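Local coordinates for protein alpha-glucosidase YIHQ (Escherichia coli, PDB 5AEG) that hydrolyses sulfoquinovosyl diacylglycerides and simple sulfoquinovosides to release sulfoquinovose, which feeds bacterial sulfoglycolysis, at residues A[53-58]-A[410-415]; A[168-173]-A[509-514]. One frame throughout, in Å; residues are numbered along the deposited sequence.

Contact 1 (A[53-58]-A[410-415]); sequences GNFSIK and LPTDTY
Two oxygens, rather than hydrocarbon, meet the rim of the F55 ring. T412 OG1 lies 3.9 Å from F55 CE2, in the plane of the ring, and L410 O lies 4.1 Å from F55 CZ, also near that plane. Both distances are loose, but the arrangement suits the weakly positive C-H rim of a phenyl group. With CG anti to its carbonyl carbon (chi1 -75°), F55 reaches across to the other segment, and its side chain and that of T412 run antiparallel, one beside the other. Threonine fits here because its short, branched side chain places the OG1 oxygen at the C-H edge. The type I turn P411-T414 has a weak backbone bond, reinforced by T414 OG1, which donates to P411 O at 2.8 Å with a C=O...donor angle of 159°. The carbonyl of L410 also bonds H426 ND1, so a buried polar atom is satisfied. H426 and W149 bring rings against F55, W149 edge-to-face. F55, just before strand 56-74, packs on I48 of strand 39-49, while the 410-415 loop, between barrel strand 401-404 and helix 422-444, rests L410 on M425 and W429 of that helix.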
loop_
_atom_site.group_PDB
_atom_site.type_symbol
_atom_site.label_atom_id
_atom_site.label_comp_id
_atom_site.label_asym_id
_atom_site.label_seq_id
_atom_site.Cartn_x
_atom_site.Cartn_y
_atom_site.Cartn_z
ATOM N N GLY A 53 -6.152 -13.178 -10.904
ATOM C CA GLY A 53 -5.893 -12.070 -9.952
ATOM C C GLY A 53 -6.443 -10.781 -10.379
ATOM O O GLY A 53 -6.503 -9.869 -9.552
ATOM N N ASN A 54 -6.854 -10.685 -11.648
ATOM C CA ASN A 54 -7.543 -9.522 -12.176
ATOM C C ASN A 54 -9.086 -9.591 -12.005
ATOM O O ASN A 54 -9.896 -9.560 -12.992
ATOM C CB ASN A 54 -7.176 -9.278 -13.607
ATOM C CG ASN A 54 -5.708 -8.990 -13.789
ATOM O OD1 ASN A 54 -5.200 -8.013 -13.335
ATOM N ND2 ASN A 54 -5.046 -9.850 -14.485
ATOM N N PHE A 55 -9.466 -9.693 -10.722
ATOM C CA PHE A 55 -10.781 -10.145 -10.366
ATOM C C PHE A 55 -11.875 -9.348 -11.005
ATOM O O PHE A 55 -11.904 -8.110 -10.943
ATOM C CB PHE A 55 -10.997 -10.073 -8.844
ATOM C CG PHE A 55 -10.327 -11.112 -8.082
ATOM C CD1 PHE A 55 -9.026 -10.957 -7.607
ATOM C CD2 PHE A 55 -11.014 -12.281 -7.734
ATOM C CE1 PHE A 55 -8.417 -11.901 -6.868
ATOM C CE2 PHE A 55 -10.411 -13.225 -6.966
ATOM C CZ PHE A 55 -9.103 -13.079 -6.518
ATOM N N SER A 56 -12.854 -10.065 -11.537
ATOM C CA SER A 56 -14.141 -9.462 -11.842
ATOM C C SER A 56 -15.108 -9.952 -10.768
ATOM O O SER A 56 -15.337 -11.124 -10.651
ATOM C CB SER A 56 -14.638 -9.936 -13.194
ATOM O OG SER A 56 -15.984 -9.573 -13.322
ATOM N N ILE A 57 -15.589 -9.049 -9.958
ATOM C CA ILE A 57 -16.387 -9.405 -8.775
ATOM C C ILE A 57 -17.622 -8.556 -8.781
ATOM O O ILE A 57 -17.570 -7.356 -8.767
ATOM C CB ILE A 57 -15.589 -9.440 -7.442
ATOM C CG1 ILE A 57 -16.551 -9.655 -6.263
ATOM C CG2 ILE A 57 -14.670 -8.239 -7.237
ATOM C CD1 ILE A 57 -15.863 -10.291 -5.069
ATOM N N LYS A 58 -18.767 -9.185 -8.869
ATOM C CA LYS A 58 -20.025 -8.434 -8.783
ATOM C C LYS A 58 -21.115 -9.216 -8.039
ATOM O O LYS A 58 -20.990 -10.407 -7.876
ATOM C CB LYS A 58 -20.513 -8.105 -10.171
ATOM C CG LYS A 58 -20.924 -9.338 -10.942
ATOM C CD LYS A 58 -22.053 -8.989 -11.919
ATOM C CE LYS A 58 -21.631 -7.985 -12.975
ATOM N NZ LYS A 58 -20.509 -8.567 -13.760
ATOM N N LEU A 410 -4.986 -14.707 -3.153
ATOM C CA LEU A 410 -5.615 -15.943 -2.559
ATOM C C LEU A 410 -6.881 -16.238 -3.407
ATOM O O LEU A 410 -7.814 -15.431 -3.453
ATOM C CB LEU A 410 -6.050 -15.783 -1.122
ATOM C CG LEU A 410 -6.716 -17.096 -0.624
ATOM C CD1 LEU A 410 -5.639 -18.185 -0.378
ATOM C CD2 LEU A 410 -7.596 -16.920 0.572
ATOM N N PRO A 411 -6.893 -17.347 -4.177
ATOM C CA PRO A 411 -8.065 -17.635 -5.014
ATOM C C PRO A 411 -9.269 -17.883 -4.158
ATOM O O PRO A 411 -9.142 -18.393 -3.016
ATOM C CB PRO A 411 -7.662 -18.939 -5.767
ATOM C CG PRO A 411 -6.187 -18.831 -5.867
ATOM C CD PRO A 411 -5.857 -18.381 -4.427
ATOM N N THR A 412 -10.400 -17.460 -4.662
ATOM C CA THR A 412 -11.626 -17.550 -3.862
ATOM C C THR A 412 -12.318 -18.911 -3.843
ATOM O O THR A 412 -13.331 -19.099 -3.136
ATOM C CB THR A 412 -12.622 -16.482 -4.305
ATOM O OG1 THR A 412 -12.532 -16.270 -5.727
ATOM C CG2 THR A 412 -12.260 -15.195 -3.614
ATOM N N ASP A 413 -11.748 -19.853 -4.549
ATOM C CA ASP A 413 -12.187 -21.283 -4.509
ATOM C C ASP A 413 -11.135 -22.181 -3.851
ATOM O O ASP A 413 -11.124 -23.385 -4.106
ATOM C CB ASP A 413 -12.586 -21.751 -5.907
ATOM C CG ASP A 413 -11.488 -21.714 -6.876
ATOM O OD1 ASP A 413 -10.402 -21.228 -6.526
ATOM O OD2 ASP A 413 -11.685 -22.121 -8.032
ATOM N N THR A 414 -10.282 -21.606 -2.974
ATOM C CA THR A 414 -9.492 -22.405 -2.059
ATOM C C THR A 414 -10.319 -22.749 -0.827
ATOM O O THR A 414 -11.298 -22.045 -0.512
ATOM C CB THR A 414 -8.238 -21.656 -1.538
ATOM O OG1 THR A 414 -8.644 -20.372 -1.027
ATOM C CG2 THR A 414 -7.229 -21.513 -2.670
ATOM N N TYR A 415 -9.878 -23.819 -0.143
ATOM C CA TYR A 415 -10.422 -24.304 1.091
ATOM C C TYR A 415 -9.266 -24.315 2.051
ATOM O O TYR A 415 -8.220 -24.911 1.776
ATOM C CB TYR A 415 -11.041 -25.715 0.910
ATOM C CG TYR A 415 -12.252 -25.602 0.079
ATOM C CD1 TYR A 415 -12.147 -25.516 -1.279
ATOM C CD2 TYR A 415 -13.513 -25.442 0.661
ATOM C CE1 TYR A 415 -13.259 -25.296 -2.064
ATOM C CE2 TYR A 415 -14.634 -25.253 -0.123
ATOM C CZ TYR A 415 -14.484 -25.169 -1.485
ATOM O OH TYR A 415 -15.541 -24.996 -2.317
#

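Contact 2 (A[168-173]-A[509-514]); sequences DCKENA and TTLFEM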
loop_
_atom_site.group_PDB
_atom_site.type_symbol
_atom_site.label_atom_id
_atom_site.label_comp_id
_atom_site.label_asym_id
_atom_site.label_seq_id
_atom_site.Cartn_x
_atom_site.Cartn_y
_atom_site.Cartn_z
ATOM N N ASP A 168 -6.978 -5.210 -21.101
ATOM C CA ASP A 168 -8.346 -5.792 -20.907
ATOM C C ASP A 168 -8.697 -6.833 -21.985
ATOM O O ASP A 168 -9.490 -7.708 -21.720
ATOM C CB ASP A 168 -9.422 -4.703 -20.961
ATOM C CG ASP A 168 -9.688 -4.048 -19.611
ATOM O OD1 ASP A 168 -9.199 -4.582 -18.607
ATOM O OD2 ASP A 168 -10.428 -3.004 -19.596
ATOM N N CYS A 169 -8.125 -6.734 -23.179
ATOM C CA CYS A 169 -8.351 -7.747 -24.187
ATOM C C CYS A 169 -7.785 -9.091 -23.770
ATOM O O CYS A 169 -8.291 -10.073 -24.185
ATOM C CB CYS A 169 -7.813 -7.299 -25.529
ATOM S SG CYS A 169 -8.814 -5.947 -26.213
ATOM N N LYS A 170 -6.804 -9.106 -22.882
ATOM C CA LYS A 170 -6.092 -10.295 -22.414
ATOM C C LYS A 170 -6.373 -10.382 -20.884
ATOM O O LYS A 170 -5.773 -9.743 -20.095
ATOM C CB LYS A 170 -4.640 -9.939 -22.742
ATOM C CG LYS A 170 -3.571 -10.971 -22.519
ATOM C CD LYS A 170 -2.175 -10.328 -22.660
ATOM C CE LYS A 170 -1.716 -9.613 -21.386
ATOM N NZ LYS A 170 -0.227 -9.598 -21.165
ATOM N N GLU A 171 -7.317 -11.162 -20.448
ATOM C CA GLU A 171 -7.429 -11.474 -18.995
ATOM C C GLU A 171 -7.803 -10.337 -18.074
ATOM O O GLU A 171 -7.460 -10.362 -16.924
ATOM C CB GLU A 171 -6.176 -12.184 -18.470
ATOM C CG GLU A 171 -5.953 -13.529 -19.149
ATOM C CD GLU A 171 -6.423 -14.753 -18.348
ATOM O OE1 GLU A 171 -7.495 -14.745 -17.676
ATOM O OE2 GLU A 171 -5.686 -15.759 -18.425
ATOM N N ASN A 172 -8.569 -9.404 -18.588
ATOM C CA ASN A 172 -9.254 -8.397 -17.798
ATOM C C ASN A 172 -8.206 -7.636 -16.983
ATOM O O ASN A 172 -8.462 -7.246 -15.821
ATOM C CB ASN A 172 -10.250 -9.071 -16.826
ATOM C CG ASN A 172 -11.244 -8.114 -16.307
ATOM O OD1 ASN A 172 -11.774 -7.334 -17.076
ATOM N ND2 ASN A 172 -11.553 -8.152 -15.013
ATOM N N ALA A 173 -7.036 -7.417 -17.582
ATOM C CA ALA A 173 -5.875 -6.890 -16.814
ATOM C C ALA A 173 -5.722 -5.373 -16.759
ATOM O O ALA A 173 -4.773 -4.885 -16.046
ATOM C CB ALA A 173 -4.599 -7.541 -17.301
ATOM N N THR A 509 6.217 -2.119 -15.301
ATOM C CA THR A 509 5.428 -2.872 -16.283
ATOM C C THR A 509 5.794 -2.445 -17.698
ATOM O O THR A 509 5.623 -1.295 -18.118
ATOM C CB THR A 509 3.917 -2.709 -16.094
ATOM O OG1 THR A 509 3.513 -3.090 -14.767
ATOM C CG2 THR A 509 3.172 -3.545 -17.127
ATOM N N THR A 510 6.346 -3.414 -18.425
ATOM C CA THR A 510 6.963 -3.197 -19.688
ATOM C C THR A 510 6.226 -4.162 -20.689
ATOM O O THR A 510 6.633 -5.288 -20.883
ATOM C CB THR A 510 8.440 -3.552 -19.577
ATOM O OG1 THR A 510 9.047 -2.949 -18.427
ATOM C CG2 THR A 510 9.173 -3.137 -20.805
ATOM N N LEU A 511 5.152 -3.712 -21.266
ATOM C CA LEU A 511 4.255 -4.511 -22.090
ATOM C C LEU A 511 3.696 -3.614 -23.142
ATOM O O LEU A 511 3.781 -2.401 -23.021
ATOM C CB LEU A 511 3.079 -4.991 -21.253
ATOM C CG LEU A 511 3.374 -5.978 -20.157
ATOM C CD1 LEU A 511 2.066 -6.245 -19.365
ATOM C CD2 LEU A 511 4.019 -7.293 -20.615
ATOM N N PHE A 512 3.173 -4.215 -24.222
ATOM C CA PHE A 512 2.464 -3.462 -25.264
ATOM C C PHE A 512 3.305 -2.348 -25.823
ATOM O O PHE A 512 2.810 -1.224 -25.996
ATOM C CB PHE A 512 1.099 -2.917 -24.730
ATOM C CG PHE A 512 0.267 -3.952 -24.081
ATOM C CD1 PHE A 512 -0.132 -5.084 -24.798
ATOM C CD2 PHE A 512 -0.118 -3.841 -22.759
ATOM C CE1 PHE A 512 -0.881 -6.092 -24.197
ATOM C CE2 PHE A 512 -0.846 -4.852 -22.155
ATOM C CZ PHE A 512 -1.266 -5.956 -22.866
ATOM N N GLU A 513 4.581 -2.599 -26.095
ATOM C CA GLU A 513 5.384 -1.485 -26.587
ATOM C C GLU A 513 5.642 -0.278 -25.610
ATOM O O GLU A 513 6.146 0.763 -26.041
ATOM C CB GLU A 513 4.817 -0.932 -27.926
ATOM C CG GLU A 513 4.626 -2.011 -29.027
ATOM C CD GLU A 513 5.780 -3.031 -29.132
ATOM O OE1 GLU A 513 6.978 -2.645 -29.191
ATOM O OE2 GLU A 513 5.496 -4.255 -29.166
ATOM N N MET A 514 5.281 -0.392 -24.326
ATOM C CA MET A 514 5.787 0.578 -23.382
ATOM C C MET A 514 7.236 0.178 -23.120
ATOM O O MET A 514 7.523 -0.982 -22.901
ATOM C CB MET A 514 5.001 0.513 -22.061
ATOM C CG MET A 514 3.634 1.047 -22.168
ATOM S SD MET A 514 2.695 1.024 -20.599
ATOM C CE MET A 514 2.786 -0.665 -20.070
#
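L511 O accepts the amide of M514 at 2.8 Å from M514 N, closing the type I' turn that carries both of the residues reached by K170. F512 and E513 occupy its two central positions, with positive phi angles unusual for residues that have side chains. The contact itself is loose and lies at the surface. K170 CE comes to 4.0 Å from F512 CZ, oblique to the ring, and its ammonium NZ lies 4.2 Å from the same F512 CZ. The NZ then ends 4.4 Å from L511 CD1. A lysine suits this rim, since its methylene CE can pack on the phenyl CZ while NZ comes loosely near the leucine methyl; K170 is exposed, and its ammonium can probably still be hydrated. Its chain leaves with CG anti to the backbone N (chi1 -175°) and bends at chi3 (82°), which brings CE to the CZ end of the ring at a slant. F512 also packs on Q166 and A167 of helix 162-169, and M514 on V163, so this helix meets the loop between barrel strand 501-505 and helix 518-528.

Overall arrangement
Both contacts join the galactose mutarotase-like N-terminal domain to loops that follow strands of the TIM barrel, yet they do so differently. Contact 1 is buried: an aromatic ring sits among oxygens and other rings, and the F55 side chain lies about 7 Å from that of E408, an active-site residue by similarity. Contact 2 is a surface contact, where an exposed lysine touches nonpolar side chains with the end of its chain, although L511 still has its side chain about 7 Å from that of the substrate-binding R301. Their centres are 20 Å apart, but a probable hydrogen bond, N172 ND2 to N54 O at 3.0 Å, connects segments 168-173 and 53-58.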